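Local coordinates for leucine-rich repeat protein (Bacteroides thetaiotaomicron, PDB 4ECN) that is of unknown function but, as an extracellular protein with a leucine-rich repeat solenoid, probably takes part in protein binding, at residues A[733-738]-A[756-761]; A[760-765]-A[783-788]. All coordinates share one frame; numbering follows the deposited sequence.

Contact 1. Residues A[733-738]-A[756-761]; sequences IDLRFN and SNMDVS
OD1 of Asp759, whose carboxylate lies against the aliphatic CG and CD of Arg736, is gripped twice from its own segment. Ser761 N donates to Asp759 OD1 at 3.0 Å, closing an Asx turn, and Ser761 OG reaches the syn lone pair of the same oxygen at 2.7 Å; a short aspartate suits this return to the backbone. Asp734 stands alongside Asp759 and points the same way, their carboxylate planes 20° apart. Bent at chi3 (-55°), Arg736 turns its guanidinium edge to Asp734 and makes a salt bridge, NE to OD1 at 3.1 Å. Arg736 NE is also 4.1 Å from Asp759 OD2, but well out of plane, so charge alone acts there and would probably ease the repulsion between the two acids. The segments pair in parallel as short strands of the leucine-rich repeat sheet, one per coil: Leu735 N donates to Asp759 O at 2.9 Å, and farther on Phe737 N to Ser761 O at 3.2 Å. On the apolar side the extended selenomethionine Met758 brings CE to 3.7 Å from Leu735 CD1. Strands 701-703 and 780-782 flank the pair, Ile702 meeting Ile733 and Phe781 meeting Met758, while helix 402-409 packs on the aspartate side.

Contact 2. Residues A[760-765]-A[783-788]; sequences VSYNCF and IRHQRD
Without forming a regular strand, 760-765 and 783-788 run side by side in the same direction, joined by Tyr762 N to Arg784 O at 2.9 Å and Arg787 N to Asn763 O at 3.0 Å. Gln786 bridges the two segments with both ends of its amide. Bent at chi2 (-57°), its chain turns the amide in among the backbone groups of 760-765: OE1 takes the Phe765 N-H on an in-plane lone pair at 3.0 Å, and NE2 gives a hydrogen to Val760 O at 3.2 Å. Asn763 ND2 meets that carbonyl from the opposite face, so two side-chain amides share one oxygen of the buried Val760. Both bond backbone just past the strands, as the consensus asparagine of leucine-rich repeats does. A leucine in place of this glutamine would probably leave Phe765 N without its acceptor and Val760 O with one donor fewer. Arg784 N donates to Ser761 OG at 2.8 Å, a hydroxyl already bonded to Asp759. The Tyr762 and His785 rings form an offset stack, centroids 4.5 Å apart and planes at 17°, with His785 CB over the tyrosine's centre. Arg787 NH2 lies over the other histidine face, while its NH1 bonds Ser815 O. Inside, Ile783 CD1 packs 4.1 Å from Phe765 CB. The contact lies just past strands 757-759 and 780-782, and Arg784 reaches a salt bridge with Asp833 of strand 831-833.

From the N terminus, the chain leaves 733-738, makes one turn of the solenoid without helix or strand, and returns at 756-761, where contact 1 closes the loop. It has barely done so when contact 2 opens at the shared Val760 and Ser761; the next turn, which includes strand 780-782, closes at 783-788. The two loops follow one another, overlapping at this pair and neither nesting nor crossing. Three consecutive coils of the leucine-rich repeat are thereby tied in order. Across the junction Asn763 ND2 reaches Leu735 O, probably as a hydrogen bond, and Phe737 stacks on Tyr762, continuing the aromatic pile from one coil to the next.

Contact 1. Residues A[733-738]-A[756-761]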
ATOM      1  N   ILE A 733       8.180  -6.409 -36.487  1.00 37.99           N
ATOM      2  CA  ILE A 733       9.574  -6.882 -36.411  1.00 36.69           C
ATOM      3  C   ILE A 733      10.486  -5.709 -35.964  1.00 41.89           C
ATOM      4  O   ILE A 733      10.598  -4.720 -36.701  1.00 42.29           O
ATOM      5  CB  ILE A 733      10.077  -7.511 -37.750  1.00 38.79           C
ATOM      6  CG1 ILE A 733       9.116  -8.569 -38.326  1.00 38.36           C
ATOM      7  CG2 ILE A 733      11.443  -8.105 -37.546  1.00 40.18           C
ATOM      8  CD1 ILE A 733       9.463  -9.030 -39.739  1.00 38.20           C
ATOM      9  N   ASP A 734      11.143  -5.822 -34.784  1.00 38.02           N
ATOM     10  CA  ASP A 734      12.080  -4.795 -34.299  1.00 38.28           C
ATOM     11  C   ASP A 734      13.517  -5.343 -34.402  1.00 42.31           C
ATOM     12  O   ASP A 734      13.914  -6.237 -33.659  1.00 42.34           O
ATOM     13  CB  ASP A 734      11.744  -4.328 -32.867  1.00 40.32           C
ATOM     14  CG  ASP A 734      12.482  -3.079 -32.404  1.00 52.07           C
ATOM     15  OD1 ASP A 734      13.286  -2.532 -33.192  1.00 52.65           O
ATOM     16  OD2 ASP A 734      12.284  -2.672 -31.242  1.00 60.32           O
ATOM     17  N   LEU A 735      14.268  -4.836 -35.374  1.00 39.50           N
ATOM     18  CA  LEU A 735      15.618  -5.314 -35.643  1.00 38.34           C
ATOM     19  C   LEU A 735      16.631  -4.209 -35.510  1.00 42.83           C
ATOM     20  O   LEU A 735      17.762  -4.394 -35.937  1.00 43.98           O
ATOM     21  CB  LEU A 735      15.694  -5.953 -37.042  1.00 37.62           C
ATOM     22  CG  LEU A 735      15.152  -7.403 -37.135  1.00 39.59           C
ATOM     23  CD1 LEU A 735      14.875  -7.763 -38.539  1.00 38.87           C
ATOM     24  CD2 LEU A 735      16.135  -8.403 -36.551  1.00 39.22           C
ATOM     25  N   ARG A 736      16.279  -3.114 -34.810  1.00 40.04           N
ATOM     26  CA  ARG A 736      17.205  -2.005 -34.544  1.00 40.27           C
ATOM     27  C   ARG A 736      18.423  -2.424 -33.778  1.00 45.85           C
ATOM     28  O   ARG A 736      18.336  -3.339 -32.966  1.00 45.83           O
ATOM     29  CB  ARG A 736      16.545  -0.911 -33.722  1.00 39.20           C
ATOM     30  CG  ARG A 736      15.542  -0.039 -34.410  1.00 41.76           C
ATOM     31  CD  ARG A 736      15.023   0.907 -33.375  1.00 45.66           C
ATOM     32  NE  ARG A 736      14.512   0.152 -32.230  1.00 68.09           N
ATOM     33  CZ  ARG A 736      14.644   0.534 -30.967  1.00 84.67           C
ATOM     34  NH1 ARG A 736      15.262   1.676 -30.673  1.00 71.35           N
ATOM     35  NH2 ARG A 736      14.144  -0.215 -29.984  1.00 63.43           N
ATOM     36  N   PHE A 737      19.541  -1.714 -33.976  1.00 42.58           N
ATOM     37  CA  PHE A 737      20.803  -1.941 -33.275  1.00 42.06           C
ATOM     38  C   PHE A 737      21.302  -3.366 -33.480  1.00 47.08           C
ATOM     39  O   PHE A 737      21.463  -4.136 -32.541  1.00 47.14           O
ATOM     40  CB  PHE A 737      20.692  -1.614 -31.771  1.00 43.29           C
ATOM     41  CG  PHE A 737      20.379  -0.156 -31.535  1.00 43.91           C
ATOM     42  CD1 PHE A 737      21.378   0.806 -31.603  1.00 45.93           C
ATOM     43  CD2 PHE A 737      19.080   0.257 -31.272  1.00 44.60           C
ATOM     44  CE1 PHE A 737      21.086   2.156 -31.404  1.00 46.24           C
ATOM     45  CE2 PHE A 737      18.792   1.607 -31.060  1.00 47.28           C
ATOM     46  CZ  PHE A 737      19.798   2.550 -31.140  1.00 44.96           C
ATOM     47  N   ASN A 738      21.550  -3.695 -34.731  1.00 45.21           N
ATOM     48  CA  ASN A 738      22.209  -4.917 -35.176  1.00 45.11           C
ATOM     49  C   ASN A 738      23.315  -4.471 -36.111  1.00 48.53           C
ATOM     50  O   ASN A 738      23.697  -3.292 -36.091  1.00 48.28           O
ATOM     51  CB  ASN A 738      21.233  -5.922 -35.812  1.00 45.33           C
ATOM     52  CG  ASN A 738      20.453  -6.733 -34.818  1.00 54.27           C
ATOM     53  OD1 ASN A 738      20.820  -7.859 -34.499  1.00 41.28           O
ATOM     54  ND2 ASN A 738      19.367  -6.172 -34.302  1.00 42.33           N
ATOM     55  N   SER A 756       3.096  -5.338 -40.862  1.00 38.85           N
ATOM     56  CA  SER A 756       2.629  -3.966 -40.653  1.00 38.36           C
ATOM     57  C   SER A 756       3.754  -3.031 -40.204  1.00 42.74           C
ATOM     58  O   SER A 756       3.877  -1.934 -40.748  1.00 43.88           O
ATOM     59  CB  SER A 756       1.501  -3.911 -39.618  1.00 40.95           C
ATOM     60  OG  SER A 756       0.215  -4.150 -40.162  1.00 52.13           O
ATOM     61  N   ASN A 757       4.534  -3.429 -39.187  1.00 37.43           N
ATOM     62  CA  ASN A 757       5.529  -2.536 -38.612  1.00 36.84           C
ATOM     63  C   ASN A 757       6.918  -3.152 -38.607  1.00 41.39           C
ATOM     64  O   ASN A 757       7.106  -4.263 -38.095  1.00 42.75           O
ATOM     65  CB  ASN A 757       5.116  -2.190 -37.175  1.00 37.97           C
ATOM     66  CG  ASN A 757       3.628  -2.139 -36.975  1.00 58.15           C
ATOM     67  OD1 ASN A 757       2.924  -1.326 -37.586  1.00 50.26           O
ATOM     68  ND2 ASN A 757       3.110  -3.112 -36.227  1.00 47.46           N
HETATM   69  N   MSE A 758       7.904  -2.424 -39.159  1.00 36.18           N
HETATM   70  CA  MSE A 758       9.282  -2.919 -39.182  1.00 34.59           C
HETATM   71  C   MSE A 758      10.267  -1.788 -38.976  1.00 40.95           C
HETATM   72  O   MSE A 758      10.155  -0.739 -39.610  1.00 41.11           O
HETATM   73  CB  MSE A 758       9.614  -3.674 -40.477  1.00 35.43           C
HETATM   74  CG  MSE A 758      10.972  -4.352 -40.396  1.00 40.30           C
HETATM   75 SE   MSE A 758      11.207  -5.744 -41.674  0.75 46.32          SE
HETATM   76  CE  MSE A 758      13.044  -6.127 -41.347  1.00 43.06           C
ATOM     77  N   ASP A 759      11.250  -2.021 -38.098  1.00 39.89           N
ATOM     78  CA  ASP A 759      12.285  -1.037 -37.810  1.00 40.74           C
ATOM     79  C   ASP A 759      13.672  -1.687 -37.905  1.00 45.50           C
ATOM     80  O   ASP A 759      13.988  -2.604 -37.138  1.00 45.96           O
ATOM     81  CB  ASP A 759      12.070  -0.385 -36.433  1.00 41.96           C
ATOM     82  CG  ASP A 759      12.721   0.976 -36.254  1.00 50.85           C
ATOM     83  OD1 ASP A 759      13.674   1.289 -37.008  1.00 53.10           O
ATOM     84  OD2 ASP A 759      12.307   1.715 -35.340  1.00 53.02           O
ATOM     85  N   VAL A 760      14.466  -1.234 -38.891  1.00 41.27           N
ATOM     86  CA  VAL A 760      15.834  -1.697 -39.114  1.00 41.85           C
ATOM     87  C   VAL A 760      16.809  -0.522 -38.895  1.00 45.76           C
ATOM     88  O   VAL A 760      17.918  -0.538 -39.444  1.00 45.29           O
ATOM     89  CB  VAL A 760      16.071  -2.390 -40.486  1.00 46.41           C
ATOM     90  CG1 VAL A 760      15.553  -3.811 -40.466  1.00 46.24           C
ATOM     91  CG2 VAL A 760      15.485  -1.604 -41.655  1.00 46.32           C
ATOM     92  N   SER A 761      16.404   0.474 -38.053  1.00 41.67           N
ATOM     93  CA  SER A 761      17.249   1.623 -37.728  1.00 41.50           C
ATOM     94  C   SER A 761      18.489   1.181 -36.976  1.00 47.28           C
ATOM     95  O   SER A 761      18.420   0.216 -36.205  1.00 47.81           O
ATOM     96  CB  SER A 761      16.490   2.657 -36.910  1.00 42.86           C
ATOM     97  OG  SER A 761      15.435   3.189 -37.689  1.00 51.30           O
TER

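Contact 2. Residues A[760-765]-A[783-788]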
ATOM      1  N   VAL A 760      14.466  -1.234 -38.891  1.00 41.27           N
ATOM      2  CA  VAL A 760      15.834  -1.697 -39.114  1.00 41.85           C
ATOM      3  C   VAL A 760      16.809  -0.522 -38.895  1.00 45.76           C
ATOM      4  O   VAL A 760      17.918  -0.538 -39.444  1.00 45.29           O
ATOM      5  CB  VAL A 760      16.071  -2.390 -40.486  1.00 46.41           C
ATOM      6  CG1 VAL A 760      15.553  -3.811 -40.466  1.00 46.24           C
ATOM      7  CG2 VAL A 760      15.485  -1.604 -41.655  1.00 46.32           C
ATOM      8  N   SER A 761      16.404   0.474 -38.053  1.00 41.67           N
ATOM      9  CA  SER A 761      17.249   1.623 -37.728  1.00 41.50           C
ATOM     10  C   SER A 761      18.489   1.181 -36.976  1.00 47.28           C
ATOM     11  O   SER A 761      18.420   0.216 -36.205  1.00 47.81           O
ATOM     12  CB  SER A 761      16.490   2.657 -36.910  1.00 42.86           C
ATOM     13  OG  SER A 761      15.435   3.189 -37.689  1.00 51.30           O
ATOM     14  N   TYR A 762      19.626   1.886 -37.196  1.00 43.15           N
ATOM     15  CA  TYR A 762      20.923   1.605 -36.564  1.00 42.09           C
ATOM     16  C   TYR A 762      21.369   0.205 -36.973  1.00 46.65           C
ATOM     17  O   TYR A 762      21.291  -0.746 -36.202  1.00 47.09           O
ATOM     18  CB  TYR A 762      20.854   1.772 -35.033  1.00 42.41           C
ATOM     19  CG  TYR A 762      20.529   3.186 -34.588  1.00 43.34           C
ATOM     20  CD1 TYR A 762      19.210   3.614 -34.463  1.00 43.63           C
ATOM     21  CD2 TYR A 762      21.539   4.083 -34.252  1.00 44.65           C
ATOM     22  CE1 TYR A 762      18.906   4.909 -34.045  1.00 43.45           C
ATOM     23  CE2 TYR A 762      21.247   5.377 -33.824  1.00 45.77           C
ATOM     24  CZ  TYR A 762      19.928   5.795 -33.742  1.00 54.00           C
ATOM     25  OH  TYR A 762      19.641   7.083 -33.331  1.00 59.68           O
ATOM     26  N   ASN A 763      21.720   0.081 -38.248  1.00 43.37           N
ATOM     27  CA  ASN A 763      22.185  -1.138 -38.887  1.00 43.27           C
ATOM     28  C   ASN A 763      23.227  -0.739 -39.909  1.00 49.23           C
ATOM     29  O   ASN A 763      23.700   0.409 -39.868  1.00 49.45           O
ATOM     30  CB  ASN A 763      21.028  -1.953 -39.490  1.00 41.52           C
ATOM     31  CG  ASN A 763      20.446  -2.951 -38.506  1.00 54.40           C
ATOM     32  OD1 ASN A 763      21.062  -3.961 -38.189  1.00 45.29           O
ATOM     33  ND2 ASN A 763      19.247  -2.705 -38.007  1.00 39.07           N
ATOM     34  N   CYS A 764      23.613  -1.670 -40.801  1.00 46.21           N
ATOM     35  CA  CYS A 764      24.658  -1.399 -41.765  1.00 46.89           C
ATOM     36  C   CYS A 764      24.154  -1.606 -43.194  1.00 51.04           C
ATOM     37  O   CYS A 764      24.836  -2.241 -43.999  1.00 52.32           O
ATOM     38  CB  CYS A 764      25.866  -2.276 -41.471  1.00 48.15           C
ATOM     39  SG  CYS A 764      26.400  -2.230 -39.744  1.00 52.37           S
ATOM     40  N   PHE A 765      23.018  -0.974 -43.537  1.00 46.56           N
ATOM     41  CA  PHE A 765      22.444  -1.037 -44.878  1.00 45.91           C
ATOM     42  C   PHE A 765      22.972   0.114 -45.757  1.00 52.65           C
ATOM     43  O   PHE A 765      22.800   1.293 -45.424  1.00 53.33           O
ATOM     44  CB  PHE A 765      20.921  -1.009 -44.815  1.00 46.29           C
ATOM     45  CG  PHE A 765      20.277  -2.277 -44.302  1.00 46.98           C
ATOM     46  CD1 PHE A 765      20.203  -3.415 -45.104  1.00 49.76           C
ATOM     47  CD2 PHE A 765      19.641  -2.301 -43.065  1.00 46.86           C
ATOM     48  CE1 PHE A 765      19.551  -4.563 -44.657  1.00 49.70           C
ATOM     49  CE2 PHE A 765      18.987  -3.449 -42.622  1.00 48.84           C
ATOM     50  CZ  PHE A 765      18.957  -4.575 -43.413  1.00 47.53           C
ATOM     51  N   ILE A 783      14.414   2.950 -41.116  1.00 42.77           N
ATOM     52  CA  ILE A 783      15.768   2.614 -41.527  1.00 41.63           C
ATOM     53  C   ILE A 783      16.638   3.861 -41.225  1.00 47.42           C
ATOM     54  O   ILE A 783      17.429   4.306 -42.047  1.00 49.52           O
ATOM     55  CB  ILE A 783      15.796   2.129 -43.016  1.00 43.83           C
ATOM     56  CG1 ILE A 783      17.198   1.587 -43.421  1.00 42.94           C
ATOM     57  CG2 ILE A 783      15.269   3.203 -43.985  1.00 44.43           C
ATOM     58  CD1 ILE A 783      17.265   0.828 -44.659  1.00 37.96           C
ATOM     59  N   ARG A 784      16.487   4.421 -40.031  1.00 44.20           N
ATOM     60  CA  ARG A 784      17.276   5.581 -39.610  1.00 44.89           C
ATOM     61  C   ARG A 784      18.724   5.217 -39.304  1.00 50.74           C
ATOM     62  O   ARG A 784      19.001   4.078 -38.933  1.00 52.94           O
ATOM     63  CB  ARG A 784      16.656   6.195 -38.345  1.00 44.00           C
ATOM     64  CG  ARG A 784      15.631   7.301 -38.587  1.00 51.10           C
ATOM     65  CD  ARG A 784      15.281   8.048 -37.304  1.00 48.10           C
ATOM     66  NE  ARG A 784      16.474   8.468 -36.549  1.00 53.54           N
ATOM     67  CZ  ARG A 784      17.056   9.666 -36.626  1.00 77.87           C
ATOM     68  NH1 ARG A 784      16.535  10.623 -37.393  1.00 57.62           N
ATOM     69  NH2 ARG A 784      18.148   9.925 -35.916  1.00 78.04           N
ATOM     70  N   HIS A 785      19.641   6.183 -39.419  1.00 45.52           N
ATOM     71  CA  HIS A 785      21.035   6.105 -38.954  1.00 44.48           C
ATOM     72  C   HIS A 785      21.823   4.818 -39.367  1.00 47.14           C
ATOM     73  O   HIS A 785      22.310   4.085 -38.504  1.00 47.66           O
ATOM     74  CB  HIS A 785      20.983   6.165 -37.413  1.00 44.75           C
ATOM     75  CG  HIS A 785      22.173   6.770 -36.769  1.00 48.41           C
ATOM     76  ND1 HIS A 785      23.344   6.063 -36.624  1.00 50.34           N
ATOM     77  CD2 HIS A 785      22.307   7.976 -36.175  1.00 50.81           C
ATOM     78  CE1 HIS A 785      24.176   6.877 -35.997  1.00 50.38           C
ATOM     79  NE2 HIS A 785      23.597   8.040 -35.707  1.00 50.99           N
ATOM     80  N   GLN A 786      22.008   4.588 -40.667  1.00 42.55           N
ATOM     81  CA  GLN A 786      22.794   3.450 -41.161  1.00 41.39           C
ATOM     82  C   GLN A 786      24.259   3.822 -41.182  1.00 48.66           C
ATOM     83  O   GLN A 786      24.634   4.859 -41.756  1.00 50.24           O
ATOM     84  CB  GLN A 786      22.345   2.995 -42.558  1.00 41.78           C
ATOM     85  CG  GLN A 786      20.883   2.616 -42.680  1.00 39.41           C
ATOM     86  CD  GLN A 786      20.512   1.542 -41.717  1.00 48.66           C
ATOM     87  OE1 GLN A 786      21.063   0.449 -41.739  1.00 45.72           O
ATOM     88  NE2 GLN A 786      19.582   1.843 -40.831  1.00 43.16           N
ATOM     89  N   ARG A 787      25.096   2.997 -40.543  1.00 44.93           N
ATOM     90  CA  ARG A 787      26.536   3.252 -40.496  1.00 44.90           C
ATOM     91  C   ARG A 787      27.304   1.996 -40.685  1.00 51.35           C
ATOM     92  O   ARG A 787      26.783   0.926 -40.371  1.00 51.72           O
ATOM     93  CB  ARG A 787      26.964   3.879 -39.150  1.00 42.25           C
ATOM     94  CG  ARG A 787      26.299   5.178 -38.721  1.00 41.85           C
ATOM     95  CD  ARG A 787      26.697   6.370 -39.556  1.00 47.63           C
ATOM     96  NE  ARG A 787      26.049   7.567 -39.027  1.00 56.36           N
ATOM     97  CZ  ARG A 787      24.873   8.025 -39.443  1.00 59.83           C
ATOM     98  NH1 ARG A 787      24.226   7.414 -40.430  1.00 40.10           N
ATOM     99  NH2 ARG A 787      24.342   9.104 -38.885  1.00 42.36           N
ATOM    100  N   ASP A 788      28.564   2.108 -41.149  1.00 48.65           N
ATOM    101  CA  ASP A 788      29.462   0.962 -41.218  1.00 48.13           C
ATOM    102  C   ASP A 788      30.344   0.982 -39.950  1.00 51.76           C
ATOM    103  O   ASP A 788      30.263   1.935 -39.154  1.00 50.58           O
ATOM    104  CB  ASP A 788      30.284   0.966 -42.523  1.00 50.46           C
ATOM    105  CG  ASP A 788      31.209   2.145 -42.765  1.00 61.07           C
ATOM    106  OD1 ASP A 788      31.226   3.073 -41.924  1.00 61.32           O
ATOM    107  OD2 ASP A 788      31.921   2.141 -43.809  1.00 65.72           O
TER